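Local coordinates for protein alginate lyase (Paenibacillus sp. FPU-7, PDB 6KFN) that probably cleaves the polysaccharide alginate by beta-elimination, as an alginate lyase with a right-handed parallel beta-helix fold, at residues I228-G233 with T260-Q265; I194-V199 with V223-I228. One frame throughout, in Å; residues are numbered along the deposited sequence.

Contact 1 of 2, residues I228-G233 with T260-Q265; sequences IGYRNG and TVYLDQ
Strands 228-230 and 260-262 run parallel, and their backbones alternate bonds in register. Gly229 N donates to Thr260 O, Gly229 O accepts from Tyr262 N at 2.9 Å, and Arg231 N continues the ladder to Tyr262 O. The last two donors lie almost along the C=O axis of their acceptors.

The two tyrosines pack on the sheet face that also carries Ile228 and Thr260. Both place CG anti to the carbonyl carbon, so they lie side by side and point the same way. Their planes are 12° apart but slid, with centroids 5.2 Å apart and little overlap. The closest atoms are Tyr230 CE1 and Tyr262 CD2, at 3.5 Å. Ile228 CG2 meets the edge of the Tyr262 ring, in its plane, 3.9 Å from CE2. Tyr287 stacks on Tyr262 in turn.

Charge closes the turn after the strands. Arg231 is extended, with CG anti to the backbone N, and NH1 forms a salt bridge to Asp264 OD2 at 2.9 Å. Asp264 OD2 accepts with its anti lone pair, near the guanidinium plane. Gly233 N donates to Asp264 OD2 at 2.8 Å, from above the carboxylate plane, so two donors hold that oxygen. Arg231 NE is held by Ile237 O. A water links Asn232 N, Tyr262 O and Asp264 OD1.

In-register pairing with like residues stacked from coil to coil is characteristic of the right-handed parallel beta helix.

Contact 2 of 2, residues I194-V199 with V223-I228; sequences IVENSV and VIRNNI
The tight side faces the interior of the coil. Val195 CG2 packs alongside Ile224 CD1 at 3.6 Å. Asn227 is buried next to them, and its amide clamps the bend of the preceding coil. Asn227 ND2 donates to Val195 O at 3.1 Å, in its own amide plane but from above the carbonyl plane. Asn227 OD1 accepts from Ser198 N at 2.9 Å on a lone pair. Val195 O also takes Arg225 N nearly along its axis, so two bonds grip it. Ser198 OG donates to Glu196 O.

The looser side faces outward. Glu196 and Arg225 both place CG between N and the carbonyl carbon and run side by side. Arg225 presents NE and NH2 side-on to Glu196 OE1, at 3.0 and 2.9 Å. Ile194 CG2 lies over a guanidinium face. Glu196 OE2 is bound by Ser171 OG. An alanine in place of Arg225 would remove both donors to Glu196 OE1 and the guanidinium packed on Ile194 CG2, and would probably leave that carboxylate less firmly placed. The amide planes of the exposed Asn197 and Asn226 are 9° apart, and a water joins Asn197 OD1 to Asn226 ND2.

Strand 169-171 flanks one side and strand 254-257 the other, while Ile184 and Ile186 meet Val195 and Ile224 from across the coil. Asn259 repeats the bonding of Asn227 one coil on, an asparagine ladder as in pectate lyases.

How the contacts relate
Contact 2 and contact 1 are successive steps of the same stack of coils, and Ile228 belongs to both. The two halves of strand 223-230 serve different contacts: 223-225 pairs with 194-196 on the preceding coil, and 228-230 with 260-262 on the next. The contact centres are about 14 Å apart. Two links join them directly: Thr260 N to Asn227 O at 2.9 Å, a probable hydrogen bond, and Tyr230 CE2 packed on Val199 CG1 at 3.7 Å. Neither contact supplies a sodium ligand. The side chain of Val195 is about 14 Å from a bound sodium ion and that of Arg231 about 13 Å. Both therefore belong to the beta-helix wall, away from the metals.

Contact 1 of 2, residues I228-G233 with T260-Q265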
loop_
_atom_site.group_PDB
_atom_site.type_symbol
_atom_site.label_atom_id
_atom_site.label_comp_id
_atom_site.label_asym_id
_atom_site.label_seq_id
_atom_site.Cartn_x
_atom_site.Cartn_y
_atom_site.Cartn_z
ATOM N N ILE A 228 0.988 -9.536 -11.716
ATOM C CA ILE A 228 1.751 -10.782 -11.754
ATOM C C ILE A 228 2.144 -11.143 -10.328
ATOM O O ILE A 228 2.706 -10.303 -9.616
ATOM C CB ILE A 228 3.030 -10.642 -12.620
ATOM C CG1 ILE A 228 2.668 -10.258 -14.044
ATOM C CG2 ILE A 228 3.822 -11.955 -12.567
ATOM C CD1 ILE A 228 3.886 -9.831 -14.890
ATOM N N GLY A 229 1.845 -12.378 -9.922
ATOM C CA GLY A 229 2.243 -12.852 -8.603
ATOM C C GLY A 229 3.126 -14.083 -8.668
ATOM O O GLY A 229 2.831 -15.025 -9.401
ATOM N N TYR A 230 4.201 -14.044 -7.875
ATOM C CA TYR A 230 5.165 -15.135 -7.785
ATOM C C TYR A 230 5.126 -15.715 -6.379
ATOM O O TYR A 230 5.557 -15.068 -5.413
ATOM C CB TYR A 230 6.589 -14.616 -8.071
ATOM C CG TYR A 230 6.775 -14.061 -9.444
ATOM C CD1 TYR A 230 6.912 -14.895 -10.535
ATOM C CD2 TYR A 230 6.849 -12.700 -9.680
ATOM C CE1 TYR A 230 7.114 -14.408 -11.808
ATOM C CE2 TYR A 230 7.077 -12.186 -10.941
ATOM C CZ TYR A 230 7.224 -13.054 -12.018
ATOM O OH TYR A 230 7.433 -12.601 -13.296
ATOM N N ARG A 231 4.651 -16.940 -6.241
ATOM C CA ARG A 231 4.673 -17.609 -4.933
ATOM C C ARG A 231 6.099 -17.998 -4.514
ATOM O O ARG A 231 6.404 -18.051 -3.331
ATOM C CB ARG A 231 3.736 -18.805 -4.975
ATOM C CG ARG A 231 3.670 -19.616 -3.686
ATOM C CD ARG A 231 2.512 -20.605 -3.782
ATOM N NE ARG A 231 2.416 -21.558 -2.681
ATOM C CZ ARG A 231 3.112 -22.686 -2.581
ATOM N NH1 ARG A 231 4.030 -22.992 -3.466
ATOM N NH2 ARG A 231 2.862 -23.534 -1.582
ATOM N N ASN A 232 6.952 -18.297 -5.513
ATOM C CA ASN A 232 8.357 -18.605 -5.263
ATOM C C ASN A 232 8.536 -19.770 -4.283
ATOM O O ASN A 232 9.498 -19.805 -3.508
ATOM C CB ASN A 232 9.154 -17.388 -4.837
ATOM C CG ASN A 232 9.349 -16.402 -5.952
ATOM O OD1 ASN A 232 9.311 -16.718 -7.138
ATOM N ND2 ASN A 232 9.565 -15.145 -5.558
ATOM N N GLY A 233 7.618 -20.733 -4.336
ATOM C CA GLY A 233 7.747 -21.897 -3.480
ATOM C C GLY A 233 7.426 -21.667 -2.017
ATOM O O GLY A 233 7.663 -22.565 -1.199
ATOM N N THR A 260 -1.672 -12.902 -13.829
ATOM C CA THR A 260 -0.892 -14.099 -14.044
ATOM C C THR A 260 -0.234 -14.476 -12.734
ATOM O O THR A 260 0.435 -13.631 -12.119
ATOM C CB THR A 260 0.161 -13.882 -15.126
ATOM O OG1 THR A 260 -0.492 -13.539 -16.342
ATOM C CG2 THR A 260 0.970 -15.162 -15.337
ATOM N N VAL A 261 -0.435 -15.706 -12.301
ATOM C CA VAL A 261 0.118 -16.165 -11.048
ATOM C C VAL A 261 0.864 -17.465 -11.225
ATOM O O VAL A 261 0.404 -18.402 -11.880
ATOM C CB VAL A 261 -0.965 -16.235 -9.945
ATOM C CG1 VAL A 261 -1.501 -14.833 -9.620
ATOM C CG2 VAL A 261 -2.118 -17.169 -10.306
ATOM N N TYR A 262 2.027 -17.522 -10.567
ATOM C CA TYR A 262 2.948 -18.647 -10.596
ATOM C C TYR A 262 2.916 -19.258 -9.208
ATOM O O TYR A 262 3.534 -18.734 -8.264
ATOM C CB TYR A 262 4.357 -18.173 -10.999
ATOM C CG TYR A 262 4.422 -17.568 -12.361
ATOM C CD1 TYR A 262 4.618 -18.358 -13.493
ATOM C CD2 TYR A 262 4.245 -16.200 -12.557
ATOM C CE1 TYR A 262 4.620 -17.823 -14.756
ATOM C CE2 TYR A 262 4.240 -15.650 -13.806
ATOM C CZ TYR A 262 4.443 -16.456 -14.931
ATOM O OH TYR A 262 4.438 -15.945 -16.194
ATOM N N LEU A 263 2.157 -20.349 -9.071
ATOM C CA LEU A 263 1.782 -20.922 -7.791
ATOM C C LEU A 263 2.438 -22.263 -7.469
ATOM O O LEU A 263 2.099 -22.862 -6.455
ATOM C CB LEU A 263 0.264 -21.025 -7.679
ATOM C CG LEU A 263 -0.463 -19.671 -7.786
ATOM C CD1 LEU A 263 -1.978 -19.877 -7.738
ATOM C CD2 LEU A 263 -0.005 -18.665 -6.772
ATOM N N ASP A 264 3.386 -22.711 -8.318
ATOM C CA ASP A 264 4.291 -23.828 -8.070
ATOM C C ASP A 264 3.656 -25.212 -8.184
ATOM O O ASP A 264 4.238 -26.101 -8.822
ATOM C CB ASP A 264 5.012 -23.725 -6.725
ATOM C CG ASP A 264 5.688 -22.383 -6.573
ATOM O OD1 ASP A 264 6.584 -22.075 -7.400
ATOM O OD2 ASP A 264 5.323 -21.625 -5.669
ATOM N N GLN A 265 2.535 -25.415 -7.530
ATOM C CA GLN A 265 1.860 -26.686 -7.406
ATOM C C GLN A 265 0.383 -26.439 -7.709
ATOM O O GLN A 265 -0.058 -25.302 -7.891
ATOM C CB GLN A 265 2.088 -27.269 -5.987
ATOM C CG GLN A 265 1.517 -26.347 -4.919
ATOM C CD GLN A 265 1.656 -26.782 -3.471
ATOM O OE1 GLN A 265 0.804 -26.436 -2.637
ATOM N NE2 GLN A 265 2.740 -27.477 -3.146
HETATM O O HOH W 1 6.390 -18.908 -8.220
#

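Contact 2 of 2, residues I194-V199 with V223-I228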
loop_
_atom_site.group_PDB
_atom_site.type_symbol
_atom_site.label_atom_id
_atom_site.label_comp_id
_atom_site.label_asym_id
_atom_site.label_seq_id
_atom_site.Cartn_x
_atom_site.Cartn_y
_atom_site.Cartn_z
ATOM N N ILE A 194 -8.352 -0.052 -6.513
ATOM C CA ILE A 194 -7.802 -0.605 -7.745
ATOM C C ILE A 194 -6.376 -1.056 -7.472
ATOM O O ILE A 194 -5.575 -0.295 -6.929
ATOM C CB ILE A 194 -7.825 0.439 -8.887
ATOM C CG1 ILE A 194 -9.238 0.904 -9.176
ATOM C CG2 ILE A 194 -7.109 -0.134 -10.145
ATOM C CD1 ILE A 194 -9.355 1.931 -10.268
ATOM N N VAL A 195 -6.055 -2.290 -7.901
ATOM C CA VAL A 195 -4.688 -2.799 -7.879
ATOM C C VAL A 195 -4.386 -3.236 -9.313
ATOM O O VAL A 195 -5.031 -4.168 -9.810
ATOM C CB VAL A 195 -4.519 -3.999 -6.947
ATOM C CG1 VAL A 195 -3.066 -4.455 -6.981
ATOM C CG2 VAL A 195 -4.967 -3.632 -5.519
ATOM N N GLU A 196 -3.446 -2.561 -9.963
ATOM C CA GLU A 196 -3.215 -2.817 -11.385
ATOM C C GLU A 196 -1.738 -2.814 -11.690
ATOM O O GLU A 196 -0.940 -2.078 -11.086
ATOM C CB GLU A 196 -3.921 -1.775 -12.289
ATOM C CG GLU A 196 -3.385 -0.359 -12.076
ATOM C CD GLU A 196 -3.998 0.679 -12.998
ATOM O OE1 GLU A 196 -5.081 0.390 -13.567
ATOM O OE2 GLU A 196 -3.420 1.793 -13.098
ATOM N N ASN A 197 -1.359 -3.612 -12.689
ATOM C CA ASN A 197 -0.035 -3.546 -13.305
ATOM C C ASN A 197 1.104 -3.743 -12.306
ATOM O O ASN A 197 2.199 -3.199 -12.511
ATOM C CB ASN A 197 0.155 -2.238 -14.080
ATOM C CG ASN A 197 -0.959 -1.976 -15.052
ATOM O OD1 ASN A 197 -1.477 -2.855 -15.656
ATOM N ND2 ASN A 197 -1.304 -0.705 -15.215
ATOM N N SER A 198 0.858 -4.500 -11.254
ATOM C CA SER A 198 1.784 -4.636 -10.149
ATOM C C SER A 198 2.399 -6.045 -10.138
ATOM O O SER A 198 1.940 -6.946 -10.831
ATOM C CB SER A 198 1.087 -4.278 -8.838
ATOM O OG SER A 198 0.749 -2.879 -8.836
ATOM N N VAL A 199 3.468 -6.188 -9.347
ATOM C CA VAL A 199 4.227 -7.427 -9.283
ATOM C C VAL A 199 4.418 -7.790 -7.820
ATOM O O VAL A 199 4.913 -6.974 -7.033
ATOM C CB VAL A 199 5.584 -7.327 -9.996
ATOM C CG1 VAL A 199 6.330 -8.676 -9.898
ATOM C CG2 VAL A 199 5.394 -6.920 -11.442
ATOM N N VAL A 223 -10.960 -3.794 -7.867
ATOM C CA VAL A 223 -10.571 -4.192 -9.209
ATOM C C VAL A 223 -9.104 -4.575 -9.158
ATOM O O VAL A 223 -8.258 -3.727 -8.906
ATOM C CB VAL A 223 -10.826 -3.076 -10.229
ATOM C CG1 VAL A 223 -10.324 -3.480 -11.604
ATOM C CG2 VAL A 223 -12.316 -2.741 -10.282
ATOM N N ILE A 224 -8.832 -5.851 -9.416
ATOM C CA ILE A 224 -7.513 -6.448 -9.336
ATOM C C ILE A 224 -7.188 -6.879 -10.769
ATOM O O ILE A 224 -7.699 -7.921 -11.218
ATOM C CB ILE A 224 -7.486 -7.627 -8.351
ATOM C CG1 ILE A 224 -8.133 -7.252 -7.001
ATOM C CG2 ILE A 224 -6.101 -8.224 -8.272
ATOM C CD1 ILE A 224 -7.499 -6.122 -6.249
ATOM N N ARG A 225 -6.412 -6.083 -11.485
ATOM C CA ARG A 225 -6.236 -6.294 -12.910
ATOM C C ARG A 225 -4.776 -6.230 -13.349
ATOM O O ARG A 225 -4.005 -5.364 -12.961
ATOM C CB ARG A 225 -7.073 -5.280 -13.738
ATOM C CG ARG A 225 -6.739 -3.850 -13.536
ATOM C CD ARG A 225 -7.650 -2.950 -14.348
ATOM N NE ARG A 225 -7.385 -1.526 -14.109
ATOM C CZ ARG A 225 -8.288 -0.577 -14.100
ATOM N NH1 ARG A 225 -9.562 -0.847 -14.333
ATOM N NH2 ARG A 225 -7.908 0.646 -13.832
ATOM N N ASN A 226 -4.416 -7.181 -14.215
ATOM C CA ASN A 226 -3.150 -7.108 -14.946
ATOM C C ASN A 226 -1.942 -7.122 -14.011
ATOM O O ASN A 226 -0.924 -6.474 -14.302
ATOM C CB ASN A 226 -3.134 -5.905 -15.887
ATOM C CG ASN A 226 -4.345 -5.937 -16.789
ATOM O OD1 ASN A 226 -4.789 -7.003 -17.234
ATOM N ND2 ASN A 226 -5.021 -4.782 -16.923
ATOM N N ASN A 227 -2.013 -7.904 -12.948
ATOM C CA ASN A 227 -0.913 -8.070 -11.998
ATOM C C ASN A 227 -0.235 -9.422 -12.227
ATOM O O ASN A 227 -0.822 -10.326 -12.800
ATOM C CB ASN A 227 -1.408 -7.998 -10.571
ATOM C CG ASN A 227 -2.159 -6.701 -10.307
ATOM O OD1 ASN A 227 -1.583 -5.628 -10.286
ATOM N ND2 ASN A 227 -3.476 -6.805 -10.097
ATOM N N ILE A 228 0.988 -9.536 -11.716
ATOM C CA ILE A 228 1.751 -10.782 -11.754
ATOM C C ILE A 228 2.144 -11.143 -10.328
ATOM O O ILE A 228 2.706 -10.303 -9.616
ATOM C CB ILE A 228 3.030 -10.642 -12.620
ATOM C CG1 ILE A 228 2.668 -10.258 -14.044
ATOM C CG2 ILE A 228 3.822 -11.955 -12.567
ATOM C CD1 ILE A 228 3.886 -9.831 -14.890
HETATM O O HOH W 2 -4.408 -2.237 -15.876
HETATM O O HOH W 3 2.002 -6.637 -13.752
#